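Local coordinates for putative metal-dependent phosphoesterase (Bifidobacterium adolescentis, PDB 3O0F), which hydrolyses phosphoesters with the help of bound metal ions and may also act as a 5'-3' exonuclease on RNA or DNA, at residues T21-D25 / K137-T143; R113-M117 / Y176-T180; R146-A150 / F166-A172. All coordinates share one frame; numbering follows the deposited sequence.

Contact 1: T21-D25 / K137-T143; sequences TVFSD and KEGERTT. With ZN (zinc ion), chain C; AMP (adenosine monophosphate), chain B; EDO (1,2-ethanediol), chain H.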
loop_
_atom_site.group_PDB
_atom_site.type_symbol
_atom_site.label_atom_id
_atom_site.label_comp_id
_atom_site.label_asym_id
_atom_site.label_seq_id
_atom_site.Cartn_x
_atom_site.Cartn_y
_atom_site.Cartn_z
ATOM N N THR A 21 6.788 3.789 3.789
ATOM C CA THR A 21 7.760 4.650 4.407
ATOM C C THR A 21 7.056 5.728 5.203
ATOM O O THR A 21 5.838 5.775 5.257
ATOM C CB THR A 21 8.684 5.325 3.330
ATOM O OG1 THR A 21 7.985 6.394 2.664
ATOM C CG2 THR A 21 9.225 4.251 2.315
ATOM N N VAL A 22 7.831 6.621 5.769
ATOM C CA VAL A 22 7.302 7.837 6.406
ATOM C C VAL A 22 6.435 8.742 5.522
ATOM O O VAL A 22 5.674 9.534 6.052
ATOM C CB VAL A 22 8.481 8.740 6.991
ATOM C CG1 VAL A 22 9.132 8.060 8.204
ATOM C CG2 VAL A 22 9.496 9.102 5.927
ATOM N N PHE A 23 6.530 8.635 4.195
ATOM C CA PHE A 23 5.599 9.379 3.315
ATOM C C PHE A 23 4.165 8.843 3.380
ATOM O O PHE A 23 3.225 9.491 2.885
ATOM C CB PHE A 23 6.117 9.483 1.900
ATOM C CG PHE A 23 7.306 10.356 1.783
ATOM C CD1 PHE A 23 7.163 11.735 1.646
ATOM C CD2 PHE A 23 8.585 9.815 1.840
ATOM C CE1 PHE A 23 8.289 12.553 1.611
ATOM C CE2 PHE A 23 9.698 10.625 1.780
ATOM C CZ PHE A 23 9.535 12.000 1.659
ATOM N N SER A 24 3.969 7.699 4.033
ATOM C CA SER A 24 2.619 7.335 4.517
ATOM C C SER A 24 2.671 6.801 5.950
ATOM O O SER A 24 2.840 7.590 6.890
ATOM C CB SER A 24 1.870 6.391 3.544
ATOM O OG SER A 24 2.565 5.201 3.245
ATOM N N ASP A 25 2.540 5.479 6.124
ATOM C CA ASP A 25 2.449 4.895 7.445
ATOM C C ASP A 25 3.619 4.003 7.890
ATOM O O ASP A 25 3.506 3.298 8.892
ATOM C CB ASP A 25 1.101 4.191 7.639
ATOM C CG ASP A 25 0.830 3.071 6.642
ATOM O OD1 ASP A 25 1.587 2.881 5.639
ATOM O OD2 ASP A 25 -0.193 2.339 6.875
ATOM N N LYS A 137 5.454 12.094 9.794
ATOM C CA LYS A 137 6.887 12.363 9.831
ATOM C C LYS A 137 7.416 13.228 8.715
ATOM O O LYS A 137 8.468 13.856 8.869
ATOM C CB LYS A 137 7.712 11.074 9.931
ATOM C CG LYS A 137 7.438 10.276 11.193
ATOM C CD LYS A 137 7.841 11.052 12.485
ATOM C CE LYS A 137 7.689 10.183 13.745
ATOM N NZ LYS A 137 7.896 10.992 14.977
ATOM N N GLU A 138 6.673 13.316 7.621
ATOM C CA GLU A 138 7.047 14.208 6.552
ATOM C C GLU A 138 6.084 15.372 6.360
ATOM O O GLU A 138 6.058 15.976 5.285
ATOM C CB GLU A 138 7.182 13.403 5.258
ATOM C CG GLU A 138 8.350 12.456 5.254
ATOM C CD GLU A 138 9.689 13.184 5.096
ATOM O OE1 GLU A 138 9.670 14.406 4.818
ATOM O OE2 GLU A 138 10.743 12.536 5.244
ATOM N N GLY A 139 5.281 15.667 7.379
ATOM C CA GLY A 139 4.318 16.781 7.358
ATOM C C GLY A 139 3.260 16.693 6.279
ATOM O O GLY A 139 2.663 15.612 6.053
ATOM N N GLU A 140 3.055 17.808 5.564
ATOM C CA GLU A 140 2.103 17.853 4.449
ATOM C C GLU A 140 2.363 16.748 3.407
ATOM O O GLU A 140 1.443 16.356 2.698
ATOM C CB GLU A 140 2.094 19.232 3.756
ATOM N N ARG A 141 3.589 16.222 3.344
ATOM C CA ARG A 141 3.952 15.242 2.323
ATOM C C ARG A 141 3.658 13.793 2.743
ATOM O O ARG A 141 3.889 12.866 1.966
ATOM C CB ARG A 141 5.412 15.397 1.921
ATOM C CG ARG A 141 5.688 16.633 1.065
ATOM C CD ARG A 141 7.063 16.581 0.415
ATOM N NE ARG A 141 8.095 16.470 1.441
ATOM C CZ ARG A 141 9.353 16.075 1.238
ATOM N NH1 ARG A 141 9.789 15.763 0.029
ATOM N NH2 ARG A 141 10.189 15.989 2.268
ATOM N N THR A 142 3.180 13.619 3.977
ATOM C CA THR A 142 2.768 12.338 4.495
ATOM C C THR A 142 1.261 12.157 4.287
ATOM O O THR A 142 0.477 13.010 4.649
ATOM C CB THR A 142 3.085 12.192 6.004
ATOM O OG1 THR A 142 4.515 12.130 6.211
ATOM C CG2 THR A 142 2.432 10.937 6.591
ATOM N N THR A 143 0.880 11.029 3.705
ATOM C CA THR A 143 -0.521 10.588 3.619
ATOM C C THR A 143 -0.986 10.039 4.962
ATOM O O THR A 143 -0.525 8.983 5.404
ATOM C CB THR A 143 -0.678 9.460 2.603
ATOM O OG1 THR A 143 -0.235 9.894 1.312
ATOM C CG2 THR A 143 -2.144 8.988 2.523
HETATM ZN ZN ZN C . 0.291 1.002 5.135
HETATM P P AMP B . -6.923 3.790 7.128
HETATM O O1P AMP B . -6.692 3.607 5.672
HETATM O O2P AMP B . -6.588 5.206 7.517
HETATM O O3P AMP B . -8.286 3.308 7.629
HETATM O "O5'" AMP B . -5.833 2.877 7.874
HETATM C "C5'" AMP B . -5.910 1.475 7.786
HETATM C "C4'" AMP B . -4.542 0.991 7.413
HETATM O "O4'" AMP B . -3.626 0.984 8.542
HETATM C "C3'" AMP B . -4.605 -0.431 6.864
HETATM O "O3'" AMP B . -4.393 -0.385 5.459
HETATM C "C2'" AMP B . -3.387 -1.010 7.563
HETATM O "O2'" AMP B . -2.903 -2.339 7.371
HETATM C "C1'" AMP B . -2.557 0.126 8.145
HETATM N N9 AMP B . -1.686 -0.302 9.255
HETATM C C8 AMP B . -0.439 0.133 9.448
HETATM N N7 AMP B . 0.089 -0.435 10.553
HETATM C C5 AMP B . -0.836 -1.251 11.083
HETATM C C6 AMP B . -0.925 -2.151 12.245
HETATM N N6 AMP B . 0.129 -2.314 13.109
HETATM N N1 AMP B . -2.096 -2.793 12.430
HETATM C C2 AMP B . -3.157 -2.662 11.616
HETATM N N3 AMP B . -3.141 -1.867 10.537
HETATM C C4 AMP B . -2.022 -1.158 10.222
HETATM C C1 EDO H . -2.433 4.559 6.140
HETATM O O1 EDO H . -3.797 4.527 5.715
HETATM C C2 EDO H . -1.979 5.997 6.358
HETATM O O2 EDO H . -1.560 6.513 5.084
HETATM O O HOH W 1 4.761 9.551 8.787
#
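Phe23 lies flat against Glu138. The CG methylene of Glu138 sits over one face of the ring, 3.8 Å from its centroid in a CH-pi contact, and the carboxylate continues the overlap in a plane 8° from that of the ring. CG of Glu138 lies anti to the carbonyl carbon (chi1 -69°), and a bend at chi2 brings the carboxylate over the ring. The guanidinium of Arg141 stands nearly upright to the same ring, with CE1 of Phe23 over its centre, and NH2 of Arg141 closes a salt bridge of 3.0 Å with OE1 of Glu138. Beside this, Val22 sets CG2 on CG of Glu138 and CG1 on CB of Lys137.

Two hydrogen bonds tie the segments, one from a side-chain hydroxyl and one between backbones. Thr142 OG1 donates to Val22 O at 2.8 Å and in turn accepts the backbone N-H of Glu138, so one hydroxyl links the Val22 carbonyl to its own loop. Thr143 N donates to Phe23 O at 2.9 Å. Behind them, an ST turn in which Thr21 OG1 takes the N-H of Phe23 shapes the type I turn Thr21-Ser24, leading into Asp25, whose two carboxylate oxygens both bind zinc beside His50 and His263. The contact thus joins the loop between strand 15-19 and helix 30-39 to the loop leading into helix 146-155, whose His148 bonds to Ser24 O.

Contact 2: R113-M117 / Y176-T180; sequences RTKRM and YYIPT. With AMP (adenosine monophosphate), chain B.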
loop_
_atom_site.group_PDB
_atom_site.type_symbol
_atom_site.label_atom_id
_atom_site.label_comp_id
_atom_site.label_asym_id
_atom_site.label_seq_id
_atom_site.Cartn_x
_atom_site.Cartn_y
_atom_site.Cartn_z
ATOM N N ARG A 113 -11.309 13.100 7.506
ATOM C CA ARG A 113 -11.800 11.948 8.231
ATOM C C ARG A 113 -11.004 11.683 9.515
ATOM O O ARG A 113 -11.560 11.297 10.563
ATOM C CB ARG A 113 -11.626 10.739 7.308
ATOM C CG ARG A 113 -12.455 9.526 7.559
ATOM C CD ARG A 113 -11.818 8.454 8.450
ATOM N NE ARG A 113 -10.416 8.176 8.234
ATOM C CZ ARG A 113 -9.861 6.957 8.199
ATOM N NH1 ARG A 113 -10.559 5.832 8.328
ATOM N NH2 ARG A 113 -8.563 6.874 8.004
ATOM N N THR A 114 -9.686 11.813 9.399
ATOM C CA THR A 114 -8.785 11.401 10.462
ATOM C C THR A 114 -8.874 12.444 11.580
ATOM O O THR A 114 -8.871 12.093 12.750
ATOM C CB THR A 114 -7.355 11.146 9.904
ATOM O OG1 THR A 114 -7.408 10.067 8.945
ATOM C CG2 THR A 114 -6.375 10.740 11.013
ATOM N N LYS A 115 -9.035 13.710 11.202
ATOM C CA LYS A 115 -9.303 14.778 12.166
ATOM C C LYS A 115 -10.602 14.505 12.928
ATOM O O LYS A 115 -10.647 14.635 14.134
ATOM C CB LYS A 115 -9.432 16.130 11.473
ATOM C CG LYS A 115 -8.142 16.787 11.081
ATOM C CD LYS A 115 -8.408 18.158 10.417
ATOM C CE LYS A 115 -7.142 19.012 10.327
ATOM N NZ LYS A 115 -7.220 20.010 9.217
ATOM N N ARG A 116 -11.661 14.113 12.223
ATOM C CA ARG A 116 -12.965 13.921 12.886
ATOM C C ARG A 116 -12.886 12.740 13.835
ATOM O O ARG A 116 -13.443 12.788 14.909
ATOM C CB ARG A 116 -14.116 13.758 11.882
ATOM C CG ARG A 116 -14.681 15.110 11.369
ATOM C CD ARG A 116 -15.837 14.958 10.365
ATOM N NE ARG A 116 -15.374 14.409 9.081
ATOM C CZ ARG A 116 -15.952 13.410 8.399
ATOM N NH1 ARG A 116 -17.074 12.832 8.850
ATOM N NH2 ARG A 116 -15.406 12.990 7.242
HETATM N N MSE A 117 -12.138 11.707 13.451
HETATM C CA MSE A 117 -11.859 10.587 14.350
HETATM C C MSE A 117 -11.117 10.992 15.595
HETATM O O MSE A 117 -11.440 10.502 16.661
HETATM C CB MSE A 117 -11.056 9.509 13.646
HETATM C CG MSE A 117 -11.909 8.642 12.788
HETATM SE SE MSE A 117 -10.979 7.050 12.204
HETATM C CE MSE A 117 -10.434 6.221 13.923
ATOM N N TYR A 176 -15.577 4.886 17.246
ATOM C CA TYR A 176 -14.807 6.047 16.790
ATOM C C TYR A 176 -14.522 5.975 15.289
ATOM O O TYR A 176 -14.296 6.997 14.647
ATOM C CB TYR A 176 -13.477 6.121 17.536
ATOM C CG TYR A 176 -13.599 6.066 19.048
ATOM C CD1 TYR A 176 -14.061 7.167 19.766
ATOM C CD2 TYR A 176 -13.238 4.912 19.760
ATOM C CE1 TYR A 176 -14.172 7.120 21.167
ATOM C CE2 TYR A 176 -13.343 4.855 21.152
ATOM C CZ TYR A 176 -13.814 5.962 21.851
ATOM O OH TYR A 176 -13.932 5.917 23.234
ATOM N N TYR A 177 -14.511 4.767 14.741
ATOM C CA TYR A 177 -14.183 4.574 13.324
ATOM C C TYR A 177 -15.074 5.371 12.371
ATOM O O TYR A 177 -16.290 5.372 12.508
ATOM C CB TYR A 177 -14.256 3.093 12.968
ATOM C CG TYR A 177 -13.909 2.810 11.534
ATOM C CD1 TYR A 177 -12.596 2.952 11.095
ATOM C CD2 TYR A 177 -14.881 2.401 10.608
ATOM C CE1 TYR A 177 -12.244 2.696 9.804
ATOM C CE2 TYR A 177 -14.533 2.138 9.276
ATOM C CZ TYR A 177 -13.204 2.304 8.885
ATOM O OH TYR A 177 -12.791 2.070 7.597
ATOM N N ILE A 178 -14.452 6.057 11.410
ATOM C CA ILE A 178 -15.146 6.611 10.229
ATOM C C ILE A 178 -14.483 6.068 8.939
ATOM O O ILE A 178 -13.268 5.975 8.876
ATOM C CB ILE A 178 -15.090 8.143 10.220
ATOM C CG1 ILE A 178 -15.584 8.712 11.559
ATOM C CG2 ILE A 178 -15.902 8.684 9.047
ATOM C CD1 ILE A 178 -15.502 10.224 11.671
ATOM N N PRO A 179 -15.280 5.647 7.934
ATOM C CA PRO A 179 -14.637 5.217 6.688
ATOM C C PRO A 179 -14.167 6.423 5.857
ATOM O O PRO A 179 -14.776 7.513 5.926
ATOM C CB PRO A 179 -15.750 4.421 5.963
ATOM C CG PRO A 179 -17.010 4.919 6.498
ATOM C CD PRO A 179 -16.746 5.500 7.882
ATOM N N THR A 180 -13.104 6.249 5.094
ATOM C CA THR A 180 -12.672 7.319 4.186
ATOM C C THR A 180 -13.424 7.216 2.852
ATOM O O THR A 180 -13.427 6.145 2.249
ATOM C CB THR A 180 -11.160 7.270 3.867
ATOM O OG1 THR A 180 -10.396 7.303 5.072
ATOM C CG2 THR A 180 -10.777 8.475 3.019
HETATM P P AMP B . -6.923 3.790 7.128
HETATM O O1P AMP B . -6.692 3.607 5.672
HETATM O O2P AMP B . -6.588 5.206 7.517
HETATM O O3P AMP B . -8.286 3.308 7.629
HETATM O "O5'" AMP B . -5.833 2.877 7.874
HETATM C "C5'" AMP B . -5.910 1.475 7.786
HETATM C "C4'" AMP B . -4.542 0.991 7.413
HETATM O "O4'" AMP B . -3.626 0.984 8.542
HETATM C "C3'" AMP B . -4.605 -0.431 6.864
HETATM O "O3'" AMP B . -4.393 -0.385 5.459
HETATM C "C2'" AMP B . -3.387 -1.010 7.563
HETATM O "O2'" AMP B . -2.903 -2.339 7.371
HETATM C "C1'" AMP B . -2.557 0.126 8.145
HETATM N N9 AMP B . -1.686 -0.302 9.255
HETATM C C8 AMP B . -0.439 0.133 9.448
HETATM N N7 AMP B . 0.089 -0.435 10.553
HETATM C C5 AMP B . -0.836 -1.251 11.083
HETATM C C6 AMP B . -0.925 -2.151 12.245
HETATM N N6 AMP B . 0.129 -2.314 13.109
HETATM N N1 AMP B . -2.096 -2.793 12.430
HETATM C C2 AMP B . -3.157 -2.662 11.616
HETATM N N3 AMP B . -3.141 -1.867 10.537
HETATM C C4 AMP B . -2.022 -1.158 10.222
#
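The phosphate end of the AMP pocket is where Arg113 meets the 176-180 loop. NH2 of Arg113 gives AMP O2P a bond of 2.6 Å, and NH1 adds a weak one to O3P. That same NH1 also turns to the protein: it donates to Ile178 O at 2.8 Å with an N-H...O angle of 174°, arriving almost in line with the C=O and in the plane of the guanidinium. The Ile178 carbonyl thus helps to set the rotation of the group that holds the phosphate. Thr180 OG1 lies over the centre of one guanidinium face, 3.2 Å from CZ of Arg113, a contact at poor angles for hydrogen bonding, while the selenium of Met117, a selenomethionine, sits nearer the rim of the opposite face.

CG of Arg113 leaves anti to the backbone N, chi1 -159°, and bends at chi2 and chi3 lay the chain alongside Ile178, with CD of Arg113 3.7 Å from its CB. Ile178 is the main apolar side chain here. Its CG1 lies 3.9 Å from CG of Met117, the two side chains running in opposite senses, and its CD1 rests on CB of Arg116 and over one face of that guanidinium. Met117 CG also approaches Tyr176 O, at 3.4 Å.

Arg110, from the same helix 97-124, and Arg146, from helix 146-155, also hydrogen-bond to AMP. Arginines gathered from two helices round one phosphate are characteristic of a phosphate-binding pocket; here the Ile178 carbonyl orients one.

Contact 3: R146-A150 / F166-A172; sequences RPHIA and FADAVSA. With AMP (adenosine monophosphate), chain B.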
loop_
_atom_site.group_PDB
_atom_site.type_symbol
_atom_site.label_atom_id
_atom_site.label_comp_id
_atom_site.label_asym_id
_atom_site.label_seq_id
_atom_site.Cartn_x
_atom_site.Cartn_y
_atom_site.Cartn_z
ATOM N N ARG A 146 -5.344 6.134 9.956
ATOM C CA ARG A 146 -5.422 5.530 11.303
ATOM C C ARG A 146 -4.086 5.150 11.939
ATOM O O ARG A 146 -3.955 5.257 13.163
ATOM C CB ARG A 146 -6.416 4.363 11.322
ATOM C CG ARG A 146 -7.879 4.838 11.276
ATOM C CD ARG A 146 -8.736 3.862 10.527
ATOM N NE ARG A 146 -8.833 2.584 11.183
ATOM C CZ ARG A 146 -8.869 1.394 10.589
ATOM N NH1 ARG A 146 -8.759 1.253 9.282
ATOM N NH2 ARG A 146 -8.972 0.311 11.343
ATOM N N PRO A 147 -3.089 4.694 11.156
ATOM C CA PRO A 147 -1.823 4.382 11.825
ATOM C C PRO A 147 -1.192 5.509 12.630
ATOM O O PRO A 147 -0.573 5.233 13.642
ATOM C CB PRO A 147 -0.902 3.998 10.665
ATOM C CG PRO A 147 -1.802 3.390 9.694
ATOM C CD PRO A 147 -3.047 4.261 9.741
ATOM N N HIS A 148 -1.345 6.749 12.173
ATOM C CA HIS A 148 -0.843 7.902 12.868
ATOM C C HIS A 148 -1.619 8.191 14.149
ATOM O O HIS A 148 -1.033 8.633 15.117
ATOM C CB HIS A 148 -0.820 9.131 11.942
ATOM C CG HIS A 148 -0.054 8.885 10.681
ATOM N ND1 HIS A 148 -0.658 8.464 9.521
ATOM C CD2 HIS A 148 1.273 8.916 10.425
ATOM C CE1 HIS A 148 0.263 8.242 8.602
ATOM N NE2 HIS A 148 1.443 8.542 9.120
ATOM N N ILE A 149 -2.924 7.938 14.143
ATOM C CA ILE A 149 -3.707 7.934 15.368
ATOM C C ILE A 149 -3.207 6.839 16.317
ATOM O O ILE A 149 -2.969 7.098 17.494
ATOM C CB ILE A 149 -5.226 7.693 15.141
ATOM C CG1 ILE A 149 -5.828 8.688 14.144
ATOM C CG2 ILE A 149 -5.985 7.784 16.491
ATOM C CD1 ILE A 149 -7.357 8.541 13.961
ATOM N N ALA A 150 -3.070 5.611 15.823
ATOM C CA ALA A 150 -2.569 4.514 16.671
ATOM C C ALA A 150 -1.236 4.893 17.283
ATOM O O ALA A 150 -1.049 4.750 18.485
ATOM C CB ALA A 150 -2.449 3.209 15.870
ATOM N N PHE A 166 -5.109 -0.874 17.075
ATOM C CA PHE A 166 -5.999 -1.374 16.002
ATOM C C PHE A 166 -6.942 -2.498 16.467
ATOM O O PHE A 166 -8.069 -2.621 15.969
ATOM C CB PHE A 166 -5.167 -1.835 14.794
ATOM C CG PHE A 166 -4.875 -0.739 13.825
ATOM C CD1 PHE A 166 -5.843 -0.353 12.893
ATOM C CD2 PHE A 166 -3.661 -0.073 13.838
ATOM C CE1 PHE A 166 -5.597 0.649 11.989
ATOM C CE2 PHE A 166 -3.406 0.940 12.943
ATOM C CZ PHE A 166 -4.372 1.310 12.018
ATOM N N ALA A 167 -6.482 -3.305 17.426
ATOM C CA ALA A 167 -7.342 -4.304 18.080
ATOM C C ALA A 167 -8.465 -3.671 18.941
ATOM O O ALA A 167 -9.401 -4.368 19.348
ATOM C CB ALA A 167 -6.485 -5.270 18.941
ATOM N N ASP A 168 -8.390 -2.368 19.217
ATOM C CA ASP A 168 -9.326 -1.717 20.137
ATOM C C ASP A 168 -9.881 -0.384 19.575
ATOM O O ASP A 168 -10.660 -0.403 18.612
ATOM C CB ASP A 168 -8.645 -1.559 21.512
ATOM C CG ASP A 168 -9.615 -1.100 22.630
ATOM O OD1 ASP A 168 -10.844 -1.026 22.420
ATOM O OD2 ASP A 168 -9.134 -0.796 23.738
ATOM N N ALA A 169 -9.472 0.751 20.151
ATOM C CA ALA A 169 -10.083 2.050 19.865
ATOM C C ALA A 169 -10.026 2.429 18.392
ATOM O O ALA A 169 -10.944 3.049 17.903
ATOM C CB ALA A 169 -9.422 3.140 20.693
ATOM N N VAL A 170 -8.953 2.036 17.703
ATOM C CA VAL A 170 -8.710 2.420 16.309
ATOM C C VAL A 170 -9.243 1.353 15.334
ATOM O O VAL A 170 -9.207 1.543 14.136
ATOM C CB VAL A 170 -7.201 2.651 16.072
ATOM C CG1 VAL A 170 -6.957 3.246 14.716
ATOM C CG2 VAL A 170 -6.626 3.545 17.173
ATOM N N SER A 171 -9.742 0.235 15.870
ATOM C CA SER A 171 -10.394 -0.812 15.087
ATOM C C SER A 171 -11.529 -0.275 14.234
ATOM O O SER A 171 -12.225 0.649 14.641
ATOM C CB SER A 171 -10.984 -1.873 16.030
ATOM O OG SER A 171 -11.547 -2.924 15.271
ATOM N N ALA A 172 -11.738 -0.891 13.070
ATOM C CA ALA A 172 -12.869 -0.571 12.200
ATOM C C ALA A 172 -14.238 -0.884 12.827
ATOM O O ALA A 172 -15.239 -0.265 12.485
ATOM C CB ALA A 172 -12.710 -1.282 10.837
HETATM P P AMP B . -6.923 3.790 7.128
HETATM O O1P AMP B . -6.692 3.607 5.672
HETATM O O2P AMP B . -6.588 5.206 7.517
HETATM O O3P AMP B . -8.286 3.308 7.629
HETATM O "O5'" AMP B . -5.833 2.877 7.874
HETATM C "C5'" AMP B . -5.910 1.475 7.786
HETATM C "C4'" AMP B . -4.542 0.991 7.413
HETATM O "O4'" AMP B . -3.626 0.984 8.542
HETATM C "C3'" AMP B . -4.605 -0.431 6.864
HETATM O "O3'" AMP B . -4.393 -0.385 5.459
HETATM C "C2'" AMP B . -3.387 -1.010 7.563
HETATM O "O2'" AMP B . -2.903 -2.339 7.371
HETATM C "C1'" AMP B . -2.557 0.126 8.145
HETATM N N9 AMP B . -1.686 -0.302 9.255
HETATM C C8 AMP B . -0.439 0.133 9.448
HETATM N N7 AMP B . 0.089 -0.435 10.553
HETATM C C5 AMP B . -0.836 -1.251 11.083
HETATM C C6 AMP B . -0.925 -2.151 12.245
HETATM N N6 AMP B . 0.129 -2.314 13.109
HETATM N N1 AMP B . -2.096 -2.793 12.430
HETATM C C2 AMP B . -3.157 -2.662 11.616
HETATM N N3 AMP B . -3.141 -1.867 10.537
HETATM C C4 AMP B . -2.022 -1.158 10.222
#
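The carbonyl oxygen of Val170 is gripped by two nitrogens of one side chain: Arg146 NE at 3.2 Å and Arg146 NH2 at 3.1 Å. It is a side-on grip, with the oxygen in the guanidinium plane; NE comes in nearly on the line of the C=O, NH2 from a more tilted direction. The remaining nitrogen faces the nucleotide, and Arg146 NH1 donates to AMP O3P at 2.7 Å with an N-H...O angle of 173°. The backbone N of Arg146 adds a bond to AMP O2P, so this residue holds two phosphate oxygens. CG of Arg146 lies anti to its carbonyl carbon (chi1 -74°), and bends at chi2 and chi3 bring the guanidinium between loop and phosphate, which set its rotation from two sides.

This is one wall of the AMP pocket in a PHP-domain protein, built from helix 146-155, Phe166 at the end of helix 162-166 and the type I turn Asp168-Ser171. Phe166 supplies its aromatic face. The adenine lies over one side of the ring, CG of Phe166 being 3.4 Å from AMP C2, while Val170 CG1 lies toward the rim on the opposite side. CE1 of Phe166 in turn meets a face of the Arg146 guanidinium, the two planes 69° apart, with NH2 near the ring edge. Replacing Arg146 with a leucine would probably leave Val170 O without its paired donors and AMP O3P without its straight bond, and is likely to let the Asp168-Ser171 turn shift.

Apolar contacts fill in behind. Arg146 CB packs on Val170 CG1 at 3.6 Å, Ala150 CB on Phe166 CE2 at 3.8 Å, and Pro147 CD meets CZ of Phe166 at the ring edge, while CG of Pro147 reaches toward the ribose O4'.

How the contacts relate
All three contacts touch AMP: contacts 2 and 3 at its phosphate, contact 1 through Asp25 near adenine C8. Contacts 1 and 3 are buried; contact 2, farthest out with its centre about 19 Å from that of the chain, is only partly so. Contact 1 joins two loops through a backbone bond, a hydroxyl bond and a ring-carboxylate stack, with the zinc ligand Asp25 at its border. Contacts 2 and 3 set two helices against one run of chain, Phe166 to Thr180, each using a backbone carbonyl to orient an arginine toward phosphate; only contact 3 adds a ring for the adenine. Contact 3 is nested inside contact 2, Tyr177 packing on Ala172, and Pro147 against Asp25 connects it to contact 1.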